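Local atomic coordinates of terminal oxygenase component of carbazole 1,9a-dioxygenase (Nocardioides aromaticivorans, PDB entry 3GCF), a protein that serves as the terminal oxygenase of carbazole 1,9a-dioxygenase, a Rieske nonheme iron enzyme that probably dihydroxylates carbazole with electrons supplied by a ferredoxin. Residues A[35-40]-A[299-304]; A[157-162]-A[287-292]; A[164-169]-A[303-308]. All coordinates share one frame; numbering follows the deposited sequence.

Contact 1: A[35-40]-A[299-304]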
loop_
_atom_site.group_PDB
_atom_site.type_symbol
_atom_site.label_atom_id
_atom_site.label_comp_id
_atom_site.label_asym_id
_atom_site.label_seq_id
_atom_site.Cartn_x
_atom_site.Cartn_y
_atom_site.Cartn_z
ATOM N N TRP A 35 7.134 13.373 29.149
ATOM C CA TRP A 35 6.254 12.273 29.497
ATOM C C TRP A 35 5.123 12.302 28.466
ATOM O O TRP A 35 4.711 13.380 28.021
ATOM C CB TRP A 35 5.651 12.469 30.887
ATOM C CG TRP A 35 6.598 12.270 32.025
ATOM C CD1 TRP A 35 7.313 13.231 32.681
ATOM C CD2 TRP A 35 6.908 11.029 32.668
ATOM N NE1 TRP A 35 8.044 12.666 33.699
ATOM C CE2 TRP A 35 7.817 11.314 33.712
ATOM C CE3 TRP A 35 6.504 9.699 32.463
ATOM C CZ2 TRP A 35 8.331 10.317 34.553
ATOM C CZ3 TRP A 35 7.017 8.706 33.300
ATOM C CH2 TRP A 35 7.921 9.025 34.333
ATOM N N HIS A 36 4.636 11.125 28.087
ATOM C CA HIS A 36 3.536 11.001 27.129
ATOM C C HIS A 36 2.649 9.845 27.580
ATOM O O HIS A 36 3.146 8.837 28.068
ATOM C CB HIS A 36 4.065 10.681 25.723
ATOM C CG HIS A 36 4.755 11.825 25.051
ATOM N ND1 HIS A 36 4.072 12.894 24.512
ATOM C CD2 HIS A 36 6.069 12.059 24.813
ATOM C CE1 HIS A 36 4.934 13.738 23.971
ATOM N NE2 HIS A 36 6.153 13.255 24.140
ATOM N N PRO A 37 1.321 9.981 27.438
ATOM C CA PRO A 37 0.443 8.884 27.853
ATOM C C PRO A 37 0.577 7.716 26.877
ATOM O O PRO A 37 0.767 7.921 25.678
ATOM C CB PRO A 37 -0.947 9.518 27.811
ATOM C CG PRO A 37 -0.813 10.553 26.724
ATOM C CD PRO A 37 0.537 11.157 27.022
ATOM N N ALA A 38 0.481 6.495 27.392
ATOM C CA ALA A 38 0.595 5.302 26.560
ATOM C C ALA A 38 -0.707 4.513 26.551
ATOM O O ALA A 38 -1.095 3.935 25.540
ATOM C CB ALA A 38 1.727 4.411 27.077
ATOM N N ALA A 39 -1.382 4.497 27.691
ATOM C CA ALA A 39 -2.612 3.743 27.819
ATOM C C ALA A 39 -3.283 4.115 29.123
ATOM O O ALA A 39 -2.780 4.949 29.875
ATOM C CB ALA A 39 -2.291 2.251 27.817
ATOM N N PHE A 40 -4.423 3.490 29.387
ATOM C CA PHE A 40 -5.137 3.726 30.627
ATOM C C PHE A 40 -4.777 2.595 31.574
ATOM O O PHE A 40 -4.623 1.446 31.154
ATOM C CB PHE A 40 -6.638 3.782 30.365
ATOM C CG PHE A 40 -7.059 5.024 29.650
ATOM C CD1 PHE A 40 -7.232 6.215 30.351
ATOM C CD2 PHE A 40 -7.195 5.033 28.265
ATOM C CE1 PHE A 40 -7.528 7.402 29.681
ATOM C CE2 PHE A 40 -7.490 6.214 27.585
ATOM C CZ PHE A 40 -7.655 7.400 28.293
ATOM N N GLU A 299 -1.834 8.997 18.440
ATOM C CA GLU A 299 -2.819 8.401 19.326
ATOM C C GLU A 299 -3.530 9.552 20.017
ATOM O O GLU A 299 -2.914 10.342 20.741
ATOM C CB GLU A 299 -2.149 7.501 20.364
ATOM C CG GLU A 299 -3.139 6.689 21.190
ATOM C CD GLU A 299 -3.772 5.541 20.408
ATOM O OE1 GLU A 299 -3.484 5.397 19.201
ATOM O OE2 GLU A 299 -4.559 4.776 21.006
ATOM N N TYR A 300 -4.830 9.639 19.775
ATOM C CA TYR A 300 -5.664 10.694 20.326
ATOM C C TYR A 300 -6.300 10.249 21.641
ATOM O O TYR A 300 -7.104 9.323 21.661
ATOM C CB TYR A 300 -6.725 11.042 19.275
ATOM C CG TYR A 300 -7.822 12.008 19.671
ATOM C CD1 TYR A 300 -7.559 13.139 20.447
ATOM C CD2 TYR A 300 -9.127 11.819 19.203
ATOM C CE1 TYR A 300 -8.574 14.060 20.744
ATOM C CE2 TYR A 300 -10.141 12.726 19.488
ATOM C CZ TYR A 300 -9.863 13.843 20.256
ATOM O OH TYR A 300 -10.882 14.730 20.526
ATOM N N PHE A 301 -5.909 10.895 22.739
ATOM C CA PHE A 301 -6.463 10.590 24.059
ATOM C C PHE A 301 -7.464 11.681 24.422
ATOM O O PHE A 301 -7.201 12.864 24.219
ATOM C CB PHE A 301 -5.381 10.593 25.157
ATOM C CG PHE A 301 -4.434 9.418 25.119
ATOM C CD1 PHE A 301 -3.468 9.308 24.122
ATOM C CD2 PHE A 301 -4.473 8.450 26.123
ATOM C CE1 PHE A 301 -2.548 8.252 24.125
ATOM C CE2 PHE A 301 -3.558 7.383 26.140
ATOM C CZ PHE A 301 -2.591 7.285 25.137
ATOM N N GLN A 302 -8.609 11.282 24.960
ATOM C CA GLN A 302 -9.615 12.230 25.404
ATOM C C GLN A 302 -9.857 11.848 26.853
ATOM O O GLN A 302 -10.255 10.722 27.125
ATOM C CB GLN A 302 -10.909 12.071 24.613
ATOM C CG GLN A 302 -10.816 12.478 23.163
ATOM C CD GLN A 302 -11.958 11.918 22.357
ATOM O OE1 GLN A 302 -12.026 10.714 22.116
ATOM N NE2 GLN A 302 -12.874 12.784 21.944
ATOM N N VAL A 303 -9.615 12.772 27.779
ATOM C CA VAL A 303 -9.798 12.479 29.197
ATOM C C VAL A 303 -10.665 13.529 29.868
ATOM O O VAL A 303 -10.370 14.726 29.820
ATOM C CB VAL A 303 -8.440 12.416 29.938
ATOM C CG1 VAL A 303 -8.629 11.814 31.327
ATOM C CG2 VAL A 303 -7.446 11.591 29.136
ATOM N N LEU A 304 -11.740 13.071 30.499
ATOM C CA LEU A 304 -12.663 13.968 31.175
ATOM C C LEU A 304 -12.385 13.999 32.673
ATOM O O LEU A 304 -12.183 12.960 33.300
ATOM C CB LEU A 304 -14.102 13.527 30.902
ATOM C CG LEU A 304 -14.489 13.514 29.415
ATOM C CD1 LEU A 304 -15.968 13.190 29.276
ATOM C CD2 LEU A 304 -14.184 14.866 28.778
#
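The ring of P37 sits squarely over one face of the F301 phenyl, a CH-pi contact in which P37 CG stands 3.8 Å from the F301 ring centroid and only 9° off the ring normal. P37 CB reaches the same face further out, 3.8 Å from F301 CE2. The backbone of 35-40 then wraps around the rim of this phenyl: A38 C lies in the ring plane 3.6 Å from F301 CZ, and A39 N, also in plane, is near CE2. This curve belongs to a classic beta bulge, A38 and A39 both facing V139 on the neighbouring strand. The two strands come from different sheets and pass at 78° with their axes 8.9 Å apart, joining strand 34-40 of the Rieske domain, at the margin of its antiparallel sheet, to the large sheet of the catalytic, Bet v 1-like domain. The CA-CB bond of F301 points toward 35-40, which presents its ring to P37. The side chains of F40 and F301 run alongside in opposite senses, their ring planes oblique at 48°, with F40 CZ 4.0 Å from F301 CD2. At the edge of the F40 ring V303 CG2 approaches CE1 at 4.2 Å. The CA-CB bond of Q302 points away from 35-40; R171 and the backbone of L330 hold its amide, and the side chains of Q302 and D337, an iron ligand, are about 6 Å apart.

Contact 2: A[157-162]-A[287-292]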
loop_
_atom_site.group_PDB
_atom_site.type_symbol
_atom_site.label_atom_id
_atom_site.label_comp_id
_atom_site.label_asym_id
_atom_site.label_seq_id
_atom_site.Cartn_x
_atom_site.Cartn_y
_atom_site.Cartn_z
ATOM N N PRO A 157 -2.054 22.682 33.871
ATOM C CA PRO A 157 -2.356 22.861 35.294
ATOM C C PRO A 157 -3.752 22.309 35.578
ATOM O O PRO A 157 -4.648 22.412 34.739
ATOM C CB PRO A 157 -2.297 24.379 35.476
ATOM C CG PRO A 157 -1.306 24.812 34.432
ATOM C CD PRO A 157 -1.695 23.963 33.238
ATOM N N GLY A 158 -3.931 21.714 36.754
ATOM C CA GLY A 158 -5.224 21.169 37.120
ATOM C C GLY A 158 -5.423 19.690 36.833
ATOM O O GLY A 158 -6.283 19.055 37.441
ATOM N N PHE A 159 -4.645 19.130 35.911
ATOM C CA PHE A 159 -4.792 17.716 35.573
ATOM C C PHE A 159 -4.580 16.798 36.778
ATOM O O PHE A 159 -5.322 15.833 36.975
ATOM C CB PHE A 159 -3.817 17.334 34.454
ATOM C CG PHE A 159 -4.007 15.929 33.928
ATOM C CD1 PHE A 159 -3.456 14.831 34.596
ATOM C CD2 PHE A 159 -4.750 15.703 32.765
ATOM C CE1 PHE A 159 -3.639 13.529 34.116
ATOM C CE2 PHE A 159 -4.941 14.406 32.277
ATOM C CZ PHE A 159 -4.383 13.313 32.958
ATOM N N LEU A 160 -3.575 17.105 37.590
ATOM C CA LEU A 160 -3.272 16.282 38.750
ATOM C C LEU A 160 -4.061 16.619 40.019
ATOM O O LEU A 160 -3.714 16.134 41.097
ATOM C CB LEU A 160 -1.772 16.349 39.049
ATOM C CG LEU A 160 -0.864 15.864 37.912
ATOM C CD1 LEU A 160 0.590 16.229 38.220
ATOM C CD2 LEU A 160 -1.029 14.355 37.718
ATOM N N ASP A 161 -5.118 17.428 39.905
ATOM C CA ASP A 161 -5.913 17.786 41.085
ATOM C C ASP A 161 -6.381 16.539 41.826
ATOM O O ASP A 161 -7.027 15.663 41.247
ATOM C CB ASP A 161 -7.121 18.644 40.698
ATOM C CG ASP A 161 -6.739 20.075 40.365
ATOM O OD1 ASP A 161 -5.540 20.409 40.469
ATOM O OD2 ASP A 161 -7.634 20.868 40.000
ATOM N N GLU A 162 -6.063 16.476 43.113
ATOM C CA GLU A 162 -6.405 15.331 43.945
ATOM C C GLU A 162 -7.896 15.174 44.234
ATOM O O GLU A 162 -8.357 14.072 44.529
ATOM C CB GLU A 162 -5.641 15.402 45.277
ATOM C CG GLU A 162 -4.246 16.019 45.170
ATOM C CD GLU A 162 -4.234 17.526 45.465
ATOM O OE1 GLU A 162 -4.253 17.893 46.665
ATOM O OE2 GLU A 162 -4.214 18.338 44.507
ATOM N N TYR A 287 -9.402 17.046 28.528
ATOM C CA TYR A 287 -7.985 17.080 28.200
ATOM C C TYR A 287 -7.776 16.227 26.959
ATOM O O TYR A 287 -8.472 15.229 26.759
ATOM C CB TYR A 287 -7.155 16.505 29.355
ATOM C CG TYR A 287 -7.210 17.317 30.632
ATOM C CD1 TYR A 287 -6.467 18.493 30.771
ATOM C CD2 TYR A 287 -8.015 16.915 31.701
ATOM C CE1 TYR A 287 -6.524 19.254 31.953
ATOM C CE2 TYR A 287 -8.079 17.667 32.886
ATOM C CZ TYR A 287 -7.332 18.832 33.002
ATOM O OH TYR A 287 -7.398 19.572 34.164
ATOM N N GLU A 288 -6.825 16.618 26.121
ATOM C CA GLU A 288 -6.536 15.858 24.920
ATOM C C GLU A 288 -5.039 15.756 24.708
ATOM O O GLU A 288 -4.302 16.727 24.910
ATOM C CB GLU A 288 -7.187 16.506 23.691
ATOM C CG GLU A 288 -8.694 16.718 23.815
ATOM C CD GLU A 288 -9.373 16.945 22.474
ATOM O OE1 GLU A 288 -8.735 17.499 21.551
ATOM O OE2 GLU A 288 -10.558 16.575 22.347
ATOM N N PHE A 289 -4.594 14.563 24.321
ATOM C CA PHE A 289 -3.184 14.313 24.038
ATOM C C PHE A 289 -3.127 13.819 22.598
ATOM O O PHE A 289 -4.075 13.199 22.109
ATOM C CB PHE A 289 -2.608 13.238 24.965
ATOM C CG PHE A 289 -2.686 13.579 26.428
ATOM C CD1 PHE A 289 -3.897 13.521 27.110
ATOM C CD2 PHE A 289 -1.540 13.926 27.134
ATOM C CE1 PHE A 289 -3.962 13.800 28.477
ATOM C CE2 PHE A 289 -1.595 14.206 28.501
ATOM C CZ PHE A 289 -2.805 14.142 29.172
ATOM N N TYR A 290 -2.020 14.096 21.920
ATOM C CA TYR A 290 -1.862 13.685 20.533
ATOM C C TYR A 290 -0.461 13.106 20.390
ATOM O O TYR A 290 0.414 13.705 19.778
ATOM C CB TYR A 290 -2.051 14.898 19.612
ATOM C CG TYR A 290 -3.198 15.816 20.027
ATOM C CD1 TYR A 290 -3.021 16.776 21.020
ATOM C CD2 TYR A 290 -4.457 15.718 19.426
ATOM C CE1 TYR A 290 -4.065 17.623 21.410
ATOM C CE2 TYR A 290 -5.512 16.557 19.807
ATOM C CZ TYR A 290 -5.305 17.512 20.801
ATOM O OH TYR A 290 -6.327 18.364 21.173
ATOM N N VAL A 291 -0.262 11.929 20.969
ATOM C CA VAL A 291 1.037 11.273 20.961
ATOM C C VAL A 291 1.394 10.685 19.606
ATOM O O VAL A 291 0.668 9.858 19.063
ATOM C CB VAL A 291 1.089 10.164 22.034
ATOM C CG1 VAL A 291 2.527 9.678 22.225
ATOM C CG2 VAL A 291 0.522 10.696 23.349
ATOM N N PRO A 292 2.525 11.112 19.039
ATOM C CA PRO A 292 2.941 10.595 17.734
ATOM C C PRO A 292 3.127 9.076 17.768
ATOM O O PRO A 292 3.657 8.530 18.735
ATOM C CB PRO A 292 4.270 11.316 17.475
ATOM C CG PRO A 292 4.191 12.542 18.334
ATOM C CD PRO A 292 3.533 12.038 19.583
#
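A type I beta turn from G158 to D161, closed by D161 N to G158 O at 3.2 Å, is set against the strand 287-292, with the CA atoms of F159 and Y287 8.1 Å apart. F159 drives one edge of its ring into the face of Y287: CD2 lies over the centre of the tyrosine ring, 3.6 Å from Y287 CG. The planes meet at 67° and the centroids are 4.9 Å apart, an edge-to-face pair. The CG of F159 stands anti to its backbone N (chi1 -173°), which sets it beside the carbonyl carbon, and from there the ring extends to Y287 through CD2 and to F289 through CE2. F159 and F289 meet tip to tip, F159 CE2 arriving in the plane of the F289 ring at its edge, 3.8 Å from CZ. F159, Y287 and F289 thus form an aromatic cluster, through which the loop between strands 138-143 and 164-173 packs onto the large antiparallel sheet of the Bet v 1-like catalytic domain. F289 also touches P37 of strand 34-40 and F301 of the adjoining strand. The hydroxyl of Y287 lies against the turn backbone, with G158 C 3.3 Å from Y287 OH, but its hydrogen bond goes to Q305 OE1, and the amide nitrogen of the same glutamine bonds G158 O. Glycine suits position 158: its backbone angles (phi 95°) leave no room for a CB beside the carbonyl O of P157, and that CB would also come close to the Y287 hydroxyl. Q136 NE2 hydrogen-bonds both F159 O and D161 O. Further along the strand, Y290 OH donates to the anti lone pair of E288 OE1 at 2.6 Å.

Contact 3: A[164-169]-A[303-308]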
loop_
_atom_site.group_PDB
_atom_site.type_symbol
_atom_site.label_atom_id
_atom_site.label_comp_id
_atom_site.label_asym_id
_atom_site.label_seq_id
_atom_site.Cartn_x
_atom_site.Cartn_y
_atom_site.Cartn_z
ATOM N N THR A 164 -10.316 15.307 42.208
ATOM C CA THR A 164 -10.999 15.029 40.954
ATOM C C THR A 164 -10.787 13.577 40.554
ATOM O O THR A 164 -9.954 12.874 41.128
ATOM C CB THR A 164 -10.459 15.912 39.810
ATOM O OG1 THR A 164 -9.083 15.581 39.560
ATOM C CG2 THR A 164 -10.570 17.396 40.173
ATOM N N HIS A 165 -11.560 13.135 39.572
ATOM C CA HIS A 165 -11.438 11.788 39.045
ATOM C C HIS A 165 -11.450 11.943 37.532
ATOM O O HIS A 165 -12.140 12.818 37.001
ATOM C CB HIS A 165 -12.604 10.908 39.484
ATOM C CG HIS A 165 -12.353 9.450 39.269
ATOM N ND1 HIS A 165 -11.475 8.726 40.048
ATOM C CD2 HIS A 165 -12.820 8.591 38.333
ATOM C CE1 HIS A 165 -11.415 7.484 39.601
ATOM N NE2 HIS A 165 -12.220 7.376 38.561
ATOM N N LEU A 166 -10.684 11.110 36.837
ATOM C CA LEU A 166 -10.610 11.196 35.386
ATOM C C LEU A 166 -10.943 9.886 34.695
ATOM O O LEU A 166 -10.664 8.804 35.208
ATOM C CB LEU A 166 -9.215 11.665 34.948
ATOM C CG LEU A 166 -8.862 13.127 35.243
ATOM C CD1 LEU A 166 -8.724 13.338 36.746
ATOM C CD2 LEU A 166 -7.567 13.498 34.531
ATOM N N LEU A 167 -11.552 10.007 33.521
ATOM C CA LEU A 167 -11.942 8.864 32.710
ATOM C C LEU A 167 -11.759 9.264 31.254
ATOM O O LEU A 167 -12.078 10.390 30.873
ATOM C CB LEU A 167 -13.406 8.509 32.971
ATOM C CG LEU A 167 -13.722 8.042 34.394
ATOM C CD1 LEU A 167 -15.225 8.070 34.612
ATOM C CD2 LEU A 167 -13.154 6.641 34.625
ATOM N N GLY A 168 -11.232 8.357 30.444
ATOM C CA GLY A 168 -11.037 8.686 29.046
ATOM C C GLY A 168 -10.918 7.490 28.125
ATOM O O GLY A 168 -11.096 6.346 28.535
ATOM N N ILE A 169 -10.634 7.774 26.860
ATOM C CA ILE A 169 -10.455 6.744 25.849
ATOM C C ILE A 169 -9.343 7.225 24.942
ATOM O O ILE A 169 -8.934 8.385 25.012
ATOM C CB ILE A 169 -11.724 6.538 24.995
ATOM C CG1 ILE A 169 -12.120 7.861 24.327
ATOM C CG2 ILE A 169 -12.854 5.986 25.862
ATOM C CD1 ILE A 169 -13.269 7.748 23.363
ATOM N N VAL A 303 -9.615 12.772 27.779
ATOM C CA VAL A 303 -9.798 12.479 29.197
ATOM C C VAL A 303 -10.665 13.529 29.868
ATOM O O VAL A 303 -10.370 14.726 29.820
ATOM C CB VAL A 303 -8.440 12.416 29.938
ATOM C CG1 VAL A 303 -8.629 11.814 31.327
ATOM C CG2 VAL A 303 -7.446 11.591 29.136
ATOM N N LEU A 304 -11.740 13.071 30.499
ATOM C CA LEU A 304 -12.663 13.968 31.175
ATOM C C LEU A 304 -12.385 13.999 32.673
ATOM O O LEU A 304 -12.183 12.960 33.300
ATOM C CB LEU A 304 -14.102 13.527 30.902
ATOM C CG LEU A 304 -14.489 13.514 29.415
ATOM C CD1 LEU A 304 -15.968 13.190 29.276
ATOM C CD2 LEU A 304 -14.184 14.866 28.778
ATOM N N GLN A 305 -12.371 15.204 33.235
ATOM C CA GLN A 305 -12.097 15.402 34.652
ATOM C C GLN A 305 -13.294 15.963 35.406
ATOM O O GLN A 305 -13.844 17.003 35.044
ATOM C CB GLN A 305 -10.909 16.343 34.821
ATOM C CG GLN A 305 -10.598 16.728 36.260
ATOM C CD GLN A 305 -9.392 17.643 36.346
ATOM O OE1 GLN A 305 -9.349 18.682 35.693
ATOM N NE2 GLN A 305 -8.406 17.258 37.143
ATOM N N ARG A 306 -13.676 15.267 36.468
ATOM C CA ARG A 306 -14.802 15.662 37.298
ATOM C C ARG A 306 -14.366 15.835 38.753
ATOM O O ARG A 306 -13.655 14.996 39.301
ATOM C CB ARG A 306 -15.889 14.588 37.212
ATOM C CG ARG A 306 -16.955 14.664 38.296
ATOM C CD ARG A 306 -17.750 15.949 38.212
ATOM N NE ARG A 306 -18.597 16.013 37.025
ATOM C CZ ARG A 306 -19.666 15.245 36.825
ATOM N NH1 ARG A 306 -20.014 14.348 37.737
ATOM N NH2 ARG A 306 -20.402 15.388 35.727
ATOM N N LYS A 307 -14.786 16.928 39.375
ATOM C CA LYS A 307 -14.451 17.167 40.775
ATOM C C LYS A 307 -15.318 16.214 41.598
ATOM O O LYS A 307 -16.514 16.076 41.334
ATOM C CB LYS A 307 -14.752 18.623 41.152
ATOM C CG LYS A 307 -14.229 19.038 42.523
ATOM C CD LYS A 307 -14.441 20.526 42.781
ATOM C CE LYS A 307 -13.902 20.927 44.150
ATOM N NZ LYS A 307 -14.086 22.382 44.449
ATOM N N VAL A 308 -14.718 15.543 42.575
ATOM C CA VAL A 308 -15.453 14.601 43.416
ATOM C C VAL A 308 -15.151 14.807 44.899
ATOM O O VAL A 308 -14.079 15.284 45.263
ATOM C CB VAL A 308 -15.113 13.138 43.055
ATOM C CG1 VAL A 308 -15.504 12.851 41.617
ATOM C CG2 VAL A 308 -13.627 12.879 43.269
#
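L166 packs its CB against V303 CG1 at 3.7 Å and lies alongside Q305, pointing the same way, with L166 CG 3.8 Å from Q305 CB. T164 completes this closely packed face. Its OG1 receives a bond from Q305 NE2 at 3.0 Å, 25° out of the amide plane, and is hydrogen-bonded to D161 O. The extended chain of Q305 carries CD out beside T164, while G158 O takes NE2 and Y287 OH pairs with OE1. An alanine in place of Q305 would probably leave T164 OG1 and G158 O without this donor and Y287 OH without its partner, opening a gap beside L166. The two strands form an antiparallel pair within the catalytic sheet, where 164-173 is the outermost strand of this chain. Residue pairs H165-R306 and L167-L304 each exchange two backbone bonds, the shortest from L304 N to L167 O at 2.7 Å. G168 pairs with V303, CA to CA 4.0 Å, where a CB on G168 would clash with V303 CA. The other face is looser: H165 and R306 diverge, H165 meeting helix 311-331 and R306 forming a salt bridge with E320. K307, paired with T164 on the first face, is exposed.

Overall arrangement
Contacts 1 and 2 are buried near the centre of the chain; contact 3 lies farther out and is partly exposed. Strand 298-307 serves both contact 1 and contact 3, which share V303 and L304, and its sheet neighbour 285-292 carries contact 2. Chemistry follows place: contact 1 joins two domains by apolar and aromatic packing across steeply angled strands, contact 2 seats a loop on the sheet through rings, and contact 3 is mainly backbone pairing, with a polar side-chain bond at its edge. They interlock through single residues: F40 packs on G168 and I169, F159 CZ meets L166, and Q305 links G158 of the turn with Y287 of 285-292 and T164 of 164-173.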